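PDB 6EP3: Lmo0651 protein from Listeria monocytogenes serovar 1/2a, which probably binds specific regulatory DNA as a GntR-family transcription factor, controls expression of the Agr system and mediates virulence. Local coordinates for residues B[127-132]-B[174-179]; B[111-116]-B[133-138]. All coordinates share one frame; numbering follows the deposited sequence.

Contact 1: residues B[127-132]-B[174-179]; sequences ENYFDA and EIREWT. With EDO (1,2-ethanediol), chain N.
Tyr-129 and Arg-176 meet inside the all-helical FCD domain, where helix 126-142 faces the start of helix 173-192. A chi1 of 178° swings the tyrosine ring away from its own backbone N and out toward helix 173-192. The arginine can be followed outward along that ring. Its CB lies 3.9 Å from Tyr-129 CZ, at the hydroxyl-bearing end of the ring; CG comes next, 3.7 Å from Tyr-129 CE2; CD then settles over the ring face, 3.7 Å from the centroid of the Tyr-129 ring, in a CH-pi contact. The turn about CG-CD (chi3 -50°) lifts NE and the guanidinium off the ring, too far for more than a weak cation-pi attraction. Its nitrogens bond to other groups instead: NE to Ser-121 OG and NH1 to Phe-170 O. Arginine suits this place because its methylenes cover an aromatic face while its charged end finds polar partners. Tyrosine suits its own because its hydroxyl, buried near the backbone of the facing helix, hydrogen-bonds to Asn-180 OD1. Thr-179 packs its CB against that hydroxyl and turns OG1 back to its own helix, where OG1 bonds to Ile-175 O at 2.8 Å, on the opposite face of that carbonyl from Thr-179 N.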
ATOM      1  N   GLU B 127      23.100   5.773   5.779  1.00 64.12           N
ATOM      2  CA  GLU B 127      21.869   6.055   5.049  1.00 67.68           C
ATOM      3  C   GLU B 127      21.849   5.328   3.714  1.00 69.07           C
ATOM      4  O   GLU B 127      20.835   4.725   3.333  1.00 80.15           O
ATOM      5  CB  GLU B 127      21.710   7.563   4.844  1.00 77.96           C
ATOM      6  CG  GLU B 127      21.389   8.356   6.112  1.00 93.74           C
ATOM      7  CD  GLU B 127      22.510   8.334   7.137  1.00111.88           C
ATOM      8  OE1 GLU B 127      23.685   8.168   6.737  1.00117.70           O
ATOM      9  OE2 GLU B 127      22.216   8.478   8.343  1.00114.91           O
ATOM     10  N   ASN B 128      22.967   5.365   2.992  1.00 56.78           N
ATOM     11  CA  ASN B 128      23.019   4.686   1.708  1.00 51.39           C
ATOM     12  C   ASN B 128      22.985   3.174   1.875  1.00 54.89           C
ATOM     13  O   ASN B 128      22.414   2.479   1.033  1.00 60.64           O
ATOM     14  CB  ASN B 128      24.256   5.125   0.934  1.00 51.14           C
ATOM     15  CG  ASN B 128      24.068   6.472   0.273  1.00 61.09           C
ATOM     16  OD1 ASN B 128      23.008   6.754  -0.286  1.00 62.99           O
ATOM     17  ND2 ASN B 128      25.098   7.309   0.322  1.00 61.46           N
ATOM     18  N   TYR B 129      23.545   2.647   2.968  1.00 53.78           N
ATOM     19  CA  TYR B 129      23.448   1.212   3.217  1.00 57.82           C
ATOM     20  C   TYR B 129      22.011   0.791   3.496  1.00 53.47           C
ATOM     21  O   TYR B 129      21.564  -0.257   3.017  1.00 59.15           O
ATOM     22  CB  TYR B 129      24.360   0.806   4.376  1.00 58.47           C
ATOM     23  CG  TYR B 129      24.250  -0.663   4.709  1.00 53.40           C
ATOM     24  CD1 TYR B 129      24.945  -1.617   3.978  1.00 52.33           C
ATOM     25  CD2 TYR B 129      23.434  -1.096   5.745  1.00 49.55           C
ATOM     26  CE1 TYR B 129      24.834  -2.962   4.278  1.00 55.15           C
ATOM     27  CE2 TYR B 129      23.312  -2.436   6.048  1.00 47.06           C
ATOM     28  CZ  TYR B 129      24.011  -3.364   5.314  1.00 51.65           C
ATOM     29  OH  TYR B 129      23.886  -4.698   5.627  1.00 51.39           O
ATOM     30  N   PHE B 130      21.287   1.575   4.297  1.00 51.03           N
ATOM     31  CA  PHE B 130      19.869   1.310   4.529  1.00 48.73           C
ATOM     32  C   PHE B 130      19.095   1.323   3.214  1.00 50.14           C
ATOM     33  O   PHE B 130      18.310   0.407   2.926  1.00 58.58           O
ATOM     34  CB  PHE B 130      19.307   2.352   5.500  1.00 52.43           C
ATOM     35  CG  PHE B 130      18.139   1.870   6.327  1.00 56.75           C
ATOM     36  CD1 PHE B 130      18.091   0.573   6.812  1.00 55.02           C
ATOM     37  CD2 PHE B 130      17.100   2.733   6.639  1.00 57.75           C
ATOM     38  CE1 PHE B 130      17.017   0.142   7.581  1.00 54.22           C
ATOM     39  CE2 PHE B 130      16.023   2.309   7.405  1.00 61.98           C
ATOM     40  CZ  PHE B 130      15.983   1.012   7.877  1.00 60.19           C
ATOM     41  N   ASP B 131      19.323   2.354   2.393  1.00 46.53           N
ATOM     42  CA  ASP B 131      18.648   2.442   1.101  1.00 53.39           C
ATOM     43  C   ASP B 131      18.991   1.252   0.210  1.00 58.18           C
ATOM     44  O   ASP B 131      18.122   0.721  -0.487  1.00 59.31           O
ATOM     45  CB  ASP B 131      19.026   3.746   0.402  1.00 57.90           C
ATOM     46  CG  ASP B 131      18.450   4.966   1.086  1.00 73.87           C
ATOM     47  OD1 ASP B 131      17.561   4.807   1.952  1.00 76.79           O
ATOM     48  OD2 ASP B 131      18.903   6.087   0.768  1.00 83.31           O
ATOM     49  N   ALA B 132      20.252   0.808   0.230  1.00 48.85           N
ATOM     50  CA  ALA B 132      20.674  -0.298  -0.625  1.00 48.99           C
ATOM     51  C   ALA B 132      20.075  -1.622  -0.164  1.00 46.80           C
ATOM     52  O   ALA B 132      19.686  -2.458  -0.988  1.00 51.34           O
ATOM     53  CB  ALA B 132      22.205  -0.370  -0.651  1.00 47.04           C
ATOM     54  N   GLU B 174      29.041  -5.804  12.554  1.00 64.53           N
ATOM     55  CA  GLU B 174      28.745  -7.232  12.567  1.00 70.88           C
ATOM     56  C   GLU B 174      27.376  -7.510  11.957  1.00 74.56           C
ATOM     57  O   GLU B 174      27.225  -8.413  11.124  1.00 78.06           O
ATOM     58  CB  GLU B 174      28.829  -7.757  14.001  1.00 76.09           C
ATOM     59  CG  GLU B 174      28.836  -9.266  14.125  1.00 88.49           C
ATOM     60  CD  GLU B 174      29.126  -9.726  15.541  1.00 98.54           C
ATOM     61  OE1 GLU B 174      28.170 -10.079  16.261  1.00103.47           O
ATOM     62  OE2 GLU B 174      30.311  -9.727  15.934  1.00101.65           O
ATOM     63  N   ILE B 175      26.366  -6.727  12.345  1.00 67.48           N
ATOM     64  CA  ILE B 175      25.029  -6.906  11.787  1.00 64.13           C
ATOM     65  C   ILE B 175      25.021  -6.579  10.299  1.00 64.59           C
ATOM     66  O   ILE B 175      24.383  -7.278   9.500  1.00 60.61           O
ATOM     67  CB  ILE B 175      24.003  -6.056  12.560  1.00 63.06           C
ATOM     68  CG1 ILE B 175      23.779  -6.629  13.958  1.00 58.48           C
ATOM     69  CG2 ILE B 175      22.673  -5.998  11.823  1.00 48.43           C
ATOM     70  CD1 ILE B 175      22.810  -5.822  14.781  1.00 51.03           C
ATOM     71  N   ARG B 176      25.732  -5.521   9.898  1.00 65.27           N
ATOM     72  CA  ARG B 176      25.786  -5.179   8.478  1.00 62.25           C
ATOM     73  C   ARG B 176      26.405  -6.307   7.663  1.00 61.80           C
ATOM     74  O   ARG B 176      25.888  -6.680   6.602  1.00 55.42           O
ATOM     75  CB  ARG B 176      26.572  -3.886   8.271  1.00 57.77           C
ATOM     76  CG  ARG B 176      25.841  -2.644   8.710  1.00 59.15           C
ATOM     77  CD  ARG B 176      26.296  -1.434   7.918  1.00 64.46           C
ATOM     78  NE  ARG B 176      27.750  -1.302   7.875  1.00 64.71           N
ATOM     79  CZ  ARG B 176      28.466  -0.636   8.774  1.00 67.48           C
ATOM     80  NH1 ARG B 176      27.861  -0.048   9.799  1.00 69.20           N
ATOM     81  NH2 ARG B 176      29.785  -0.557   8.650  1.00 58.41           N
ATOM     82  N   GLU B 177      27.515  -6.867   8.150  1.00 61.00           N
ATOM     83  CA  GLU B 177      28.197  -7.924   7.413  1.00 58.59           C
ATOM     84  C   GLU B 177      27.369  -9.198   7.385  1.00 56.67           C
ATOM     85  O   GLU B 177      27.343  -9.903   6.371  1.00 56.82           O
ATOM     86  CB  GLU B 177      29.573  -8.188   8.021  1.00 57.46           C
ATOM     87  CG  GLU B 177      30.572  -7.082   7.743  1.00 73.24           C
ATOM     88  CD  GLU B 177      31.907  -7.320   8.408  1.00 83.65           C
ATOM     89  OE1 GLU B 177      32.025  -8.293   9.184  1.00 89.52           O
ATOM     90  OE2 GLU B 177      32.841  -6.536   8.147  1.00 91.37           O
ATOM     91  N   TRP B 178      26.665  -9.498   8.478  1.00 64.29           N
ATOM     92  CA  TRP B 178      25.775 -10.650   8.475  1.00 58.25           C
ATOM     93  C   TRP B 178      24.651 -10.470   7.463  1.00 57.28           C
ATOM     94  O   TRP B 178      24.310 -11.407   6.729  1.00 57.56           O
ATOM     95  CB  TRP B 178      25.214 -10.875   9.879  1.00 61.06           C
ATOM     96  CG  TRP B 178      24.349 -12.081   9.978  1.00 67.21           C
ATOM     97  CD1 TRP B 178      24.743 -13.350  10.283  1.00 71.04           C
ATOM     98  CD2 TRP B 178      22.933 -12.135   9.779  1.00 62.94           C
ATOM     99  NE1 TRP B 178      23.659 -14.195  10.282  1.00 72.93           N
ATOM    100  CE2 TRP B 178      22.534 -13.472   9.977  1.00 68.17           C
ATOM    101  CE3 TRP B 178      21.963 -11.183   9.454  1.00 55.05           C
ATOM    102  CZ2 TRP B 178      21.208 -13.881   9.859  1.00 62.79           C
ATOM    103  CZ3 TRP B 178      20.644 -11.591   9.338  1.00 52.05           C
ATOM    104  CH2 TRP B 178      20.282 -12.928   9.533  1.00 54.44           C
ATOM    105  N   THR B 179      24.070  -9.268   7.398  1.00 56.07           N
ATOM    106  CA  THR B 179      23.008  -9.013   6.430  1.00 59.28           C
ATOM    107  C   THR B 179      23.529  -9.103   5.001  1.00 56.98           C
ATOM    108  O   THR B 179      22.847  -9.634   4.117  1.00 60.29           O
ATOM    109  CB  THR B 179      22.375  -7.646   6.697  1.00 58.09           C
ATOM    110  OG1 THR B 179      22.001  -7.555   8.078  1.00 55.25           O
ATOM    111  CG2 THR B 179      21.146  -7.440   5.827  1.00 50.98           C
TER
HETATM  112  C1  EDO N 303      30.728  -2.768  15.929  1.00 78.55           C
HETATM  113  O1  EDO N 303      30.279  -2.392  14.623  1.00 75.71           O
HETATM  114  C2  EDO N 303      29.851  -3.896  16.457  1.00 86.21           C
HETATM  115  O2  EDO N 303      29.964  -5.027  15.587  1.00 90.80           O

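Contact 2: residues B[111-116]-B[133-138]; sequences YARMQE and HHRFIL. With EDO (1,2-ethanediol), chain L; SO4 (sulfate ion), chain O.
An antiparallel helix pair of the FCD domain, helices 107-123 and 126-142, is joined here by an arginine pair at its margin and apolar packing further in. The short segments approach to 8.6 Å between axes, at 163° between their directions. Arg-113 spans the gap: its CD rests on Arg-135 CB, and its NH1 donates to Arg-135 O at 2.9 Å. The oxygen Arg-135 O lies in the Arg-113 guanidinium plane, although NH1 stands well above the plane of that carbonyl. A bend at chi2 (-96°) turns the chain toward this backbone oxygen. Arg-135, bent at chi2 and chi3, stacks its guanidinium over a face of the Arg-113 group, with centres 3.9 Å apart and planes at 28°. Along an edge of Arg-113, both NE and NH2 donate to sulfate O4, each at 3.2 Å from that oxygen. Inside the pair, the Phe-136 ring lies beside Met-114, with CE1 3.9 Å from Met-114 CB. Flat phenylalanine suits this buried seam; Met-114 offers it CB, while its thioether end leads away toward Ser-183 and Asn-184 of helix 173-192. Arginine suits the margin because its long chain packs while its planar end can stack and donate several bonds. The sulfate, probably from the crystallisation liquor, would offset the like charges and make their stacking easier to tolerate.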
ATOM      1  N   TYR B 111      22.369  -9.023  -7.945  1.00 59.55           N
ATOM      2  CA  TYR B 111      23.781  -9.059  -7.587  1.00 56.38           C
ATOM      3  C   TYR B 111      24.342  -7.651  -7.453  1.00 54.19           C
ATOM      4  O   TYR B 111      25.087  -7.357  -6.510  1.00 54.24           O
ATOM      5  CB  TYR B 111      24.555  -9.864  -8.630  1.00 53.11           C
ATOM      6  CG  TYR B 111      26.000 -10.119  -8.282  1.00 54.90           C
ATOM      7  CD1 TYR B 111      26.347 -11.102  -7.367  1.00 56.70           C
ATOM      8  CD2 TYR B 111      27.017  -9.397  -8.889  1.00 55.73           C
ATOM      9  CE1 TYR B 111      27.668 -11.350  -7.053  1.00 62.02           C
ATOM     10  CE2 TYR B 111      28.345  -9.639  -8.585  1.00 64.71           C
ATOM     11  CZ  TYR B 111      28.663 -10.615  -7.664  1.00 65.46           C
ATOM     12  OH  TYR B 111      29.978 -10.858  -7.351  1.00 70.04           O
ATOM     13  N   ALA B 112      23.973  -6.757  -8.374  1.00 41.01           N
ATOM     14  CA  ALA B 112      24.433  -5.374  -8.279  1.00 50.33           C
ATOM     15  C   ALA B 112      23.934  -4.710  -7.000  1.00 53.67           C
ATOM     16  O   ALA B 112      24.676  -3.961  -6.354  1.00 55.62           O
ATOM     17  CB  ALA B 112      23.985  -4.584  -9.507  1.00 53.32           C
ATOM     18  N   ARG B 113      22.680  -4.976  -6.614  1.00 52.64           N
ATOM     19  CA  ARG B 113      22.135  -4.374  -5.394  1.00 48.40           C
ATOM     20  C   ARG B 113      22.833  -4.910  -4.146  1.00 46.98           C
ATOM     21  O   ARG B 113      23.157  -4.143  -3.225  1.00 51.80           O
ATOM     22  CB  ARG B 113      20.629  -4.630  -5.300  1.00 53.35           C
ATOM     23  CG  ARG B 113      19.805  -4.197  -6.509  1.00 54.43           C
ATOM     24  CD  ARG B 113      19.195  -2.820  -6.309  1.00 61.71           C
ATOM     25  NE  ARG B 113      18.612  -2.285  -7.537  1.00 62.48           N
ATOM     26  CZ  ARG B 113      17.303  -2.177  -7.761  1.00 79.78           C
ATOM     27  NH1 ARG B 113      16.425  -2.564  -6.838  1.00 74.05           N
ATOM     28  NH2 ARG B 113      16.868  -1.675  -8.908  1.00 86.26           N
ATOM     29  N   MET B 114      23.066  -6.223  -4.097  1.00 46.48           N
ATOM     30  CA  MET B 114      23.817  -6.802  -2.987  1.00 54.77           C
ATOM     31  C   MET B 114      25.221  -6.209  -2.909  1.00 58.37           C
ATOM     32  O   MET B 114      25.731  -5.922  -1.817  1.00 55.41           O
ATOM     33  CB  MET B 114      23.877  -8.325  -3.140  1.00 49.68           C
ATOM     34  CG  MET B 114      24.632  -9.045  -2.029  1.00 54.45           C
ATOM     35  SD  MET B 114      26.404  -9.192  -2.381  1.00 61.91           S
ATOM     36  CE  MET B 114      26.374  -9.859  -4.039  1.00 53.83           C
ATOM     37  N   GLN B 115      25.857  -6.000  -4.064  1.00 56.78           N
ATOM     38  CA  GLN B 115      27.201  -5.435  -4.059  1.00 61.56           C
ATOM     39  C   GLN B 115      27.195  -3.972  -3.645  1.00 59.05           C
ATOM     40  O   GLN B 115      28.159  -3.505  -3.032  1.00 56.80           O
ATOM     41  CB  GLN B 115      27.849  -5.604  -5.430  1.00 55.04           C
ATOM     42  CG  GLN B 115      28.252  -7.033  -5.715  1.00 57.43           C
ATOM     43  CD  GLN B 115      29.436  -7.134  -6.651  1.00 59.87           C
ATOM     44  OE1 GLN B 115      30.251  -8.045  -6.532  1.00 59.92           O
ATOM     45  NE2 GLN B 115      29.531  -6.205  -7.597  1.00 59.16           N
ATOM     46  N   GLU B 116      26.126  -3.236  -3.957  1.00 50.98           N
ATOM     47  CA  GLU B 116      26.024  -1.867  -3.461  1.00 52.49           C
ATOM     48  C   GLU B 116      25.877  -1.855  -1.948  1.00 58.92           C
ATOM     49  O   GLU B 116      26.423  -0.974  -1.268  1.00 60.69           O
ATOM     50  CB  GLU B 116      24.858  -1.139  -4.129  1.00 48.61           C
ATOM     51  CG  GLU B 116      25.187  -0.606  -5.513  1.00 59.84           C
ATOM     52  CD  GLU B 116      26.275   0.451  -5.493  1.00 65.55           C
ATOM     53  OE1 GLU B 116      27.469   0.091  -5.411  1.00 70.15           O
ATOM     54  OE2 GLU B 116      25.938   1.648  -5.577  1.00 71.34           O
ATOM     55  N   HIS B 133      20.013  -1.836   1.151  1.00 50.74           N
ATOM     56  CA  HIS B 133      19.302  -2.982   1.705  1.00 53.96           C
ATOM     57  C   HIS B 133      17.845  -2.985   1.255  1.00 50.83           C
ATOM     58  O   HIS B 133      17.306  -4.023   0.834  1.00 49.71           O
ATOM     59  CB  HIS B 133      19.425  -2.935   3.232  1.00 55.12           C
ATOM     60  CG  HIS B 133      18.640  -3.985   3.951  1.00 57.65           C
ATOM     61  ND1 HIS B 133      18.727  -5.325   3.647  1.00 60.14           N
ATOM     62  CD2 HIS B 133      17.764  -3.887   4.979  1.00 52.57           C
ATOM     63  CE1 HIS B 133      17.934  -6.009   4.452  1.00 59.46           C
ATOM     64  NE2 HIS B 133      17.336  -5.159   5.268  1.00 57.91           N
ATOM     65  N   HIS B 134      17.199  -1.815   1.311  1.00 53.88           N
ATOM     66  CA  HIS B 134      15.814  -1.706   0.863  1.00 56.46           C
ATOM     67  C   HIS B 134      15.686  -2.000  -0.628  1.00 61.46           C
ATOM     68  O   HIS B 134      14.725  -2.644  -1.058  1.00 53.35           O
ATOM     69  CB  HIS B 134      15.274  -0.315   1.186  1.00 52.64           C
ATOM     70  CG  HIS B 134      15.128  -0.055   2.651  1.00 55.73           C
ATOM     71  ND1 HIS B 134      14.871   1.200   3.162  1.00 53.98           N
ATOM     72  CD2 HIS B 134      15.199  -0.890   3.715  1.00 51.60           C
ATOM     73  CE1 HIS B 134      14.794   1.126   4.479  1.00 61.44           C
ATOM     74  NE2 HIS B 134      14.987  -0.130   4.840  1.00 57.68           N
ATOM     75  N   ARG B 135      16.649  -1.543  -1.433  1.00 55.95           N
ATOM     76  CA  ARG B 135      16.583  -1.782  -2.875  1.00 58.05           C
ATOM     77  C   ARG B 135      16.819  -3.251  -3.217  1.00 54.11           C
ATOM     78  O   ARG B 135      16.221  -3.772  -4.163  1.00 58.73           O
ATOM     79  CB  ARG B 135      17.588  -0.897  -3.613  1.00 67.49           C
ATOM     80  CG  ARG B 135      17.343   0.602  -3.465  1.00 75.48           C
ATOM     81  CD  ARG B 135      17.079   1.264  -4.805  1.00 78.29           C
ATOM     82  NE  ARG B 135      18.309   1.514  -5.551  1.00 81.78           N
ATOM     83  CZ  ARG B 135      18.394   1.490  -6.878  1.00 90.45           C
ATOM     84  NH1 ARG B 135      17.321   1.225  -7.612  1.00 93.77           N
ATOM     85  NH2 ARG B 135      19.553   1.729  -7.475  1.00 92.72           N
ATOM     86  N   PHE B 136      17.671  -3.935  -2.454  1.00 49.60           N
ATOM     87  CA  PHE B 136      17.811  -5.383  -2.601  1.00 50.70           C
ATOM     88  C   PHE B 136      16.484  -6.089  -2.316  1.00 52.57           C
ATOM     89  O   PHE B 136      16.046  -6.975  -3.072  1.00 46.74           O
ATOM     90  CB  PHE B 136      18.916  -5.885  -1.668  1.00 44.99           C
ATOM     91  CG  PHE B 136      19.109  -7.372  -1.694  1.00 45.22           C
ATOM     92  CD1 PHE B 136      19.948  -7.957  -2.628  1.00 50.23           C
ATOM     93  CD2 PHE B 136      18.456  -8.187  -0.784  1.00 50.21           C
ATOM     94  CE1 PHE B 136      20.129  -9.327  -2.655  1.00 49.61           C
ATOM     95  CE2 PHE B 136      18.629  -9.563  -0.809  1.00 48.64           C
ATOM     96  CZ  PHE B 136      19.465 -10.132  -1.745  1.00 46.06           C
ATOM     97  N   ILE B 137      15.827  -5.706  -1.220  1.00 54.26           N
ATOM     98  CA  ILE B 137      14.519  -6.289  -0.918  1.00 51.66           C
ATOM     99  C   ILE B 137      13.515  -5.972  -2.026  1.00 44.26           C
ATOM    100  O   ILE B 137      12.710  -6.826  -2.425  1.00 51.97           O
ATOM    101  CB  ILE B 137      14.028  -5.808   0.459  1.00 52.14           C
ATOM    102  CG1 ILE B 137      14.943  -6.355   1.559  1.00 52.39           C
ATOM    103  CG2 ILE B 137      12.587  -6.231   0.692  1.00 44.59           C
ATOM    104  CD1 ILE B 137      14.638  -5.812   2.943  1.00 59.25           C
ATOM    105  N   LEU B 138      13.569  -4.751  -2.563  1.00 46.28           N
ATOM    106  CA  LEU B 138      12.640  -4.353  -3.618  1.00 53.43           C
ATOM    107  C   LEU B 138      12.871  -5.153  -4.889  1.00 54.43           C
ATOM    108  O   LEU B 138      11.924  -5.463  -5.612  1.00 47.97           O
ATOM    109  CB  LEU B 138      12.782  -2.861  -3.919  1.00 46.10           C
ATOM    110  CG  LEU B 138      12.213  -1.854  -2.919  1.00 49.35           C
ATOM    111  CD1 LEU B 138      12.540  -0.435  -3.360  1.00 47.55           C
ATOM    112  CD2 LEU B 138      10.719  -2.038  -2.752  1.00 42.82           C
TER
HETATM  113  C1  EDO L 301      14.315  -4.506   6.504  1.00 59.04           C
HETATM  114  O1  EDO L 301      15.412  -4.800   7.374  1.00 60.49           O
HETATM  115  C2  EDO L 301      13.561  -3.301   7.054  1.00 66.65           C
HETATM  116  O2  EDO L 301      14.463  -2.193   7.155  1.00 58.82           O
HETATM  117  S   SO4 O 304      19.542  -0.781 -11.743  1.00130.98           S
HETATM  118  O1  SO4 O 304      18.800  -1.568 -12.724  1.00133.59           O
HETATM  119  O2  SO4 O 304      18.840   0.477 -11.500  1.00125.13           O
HETATM  120  O3  SO4 O 304      20.880  -0.512 -12.262  1.00126.30           O
HETATM  121  O4  SO4 O 304      19.644  -1.526 -10.490  1.00129.37           O

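Helix 126-142 belongs to both contacts: its first turns, 127-132, serve contact 1, and the next residues, 133-138, serve contact 2. Along the chain the order is 111-116, 127-132, 133-138 and 174-179, so the two pairings cross. The contact centres are about 10 Å apart, and the contacts touch directly where Thr-179 CG2 packs against His-133 CE1, 3.8 Å away. Contact 2 joins neighbouring helices in the sequence, whereas contact 1 reaches over helix 147-163 in sequence to helix 173-192. Together they tie three helices into one bundle within the FCD domain, which in GntR-family regulators generally serves effector binding and dimerisation, and probably does so here.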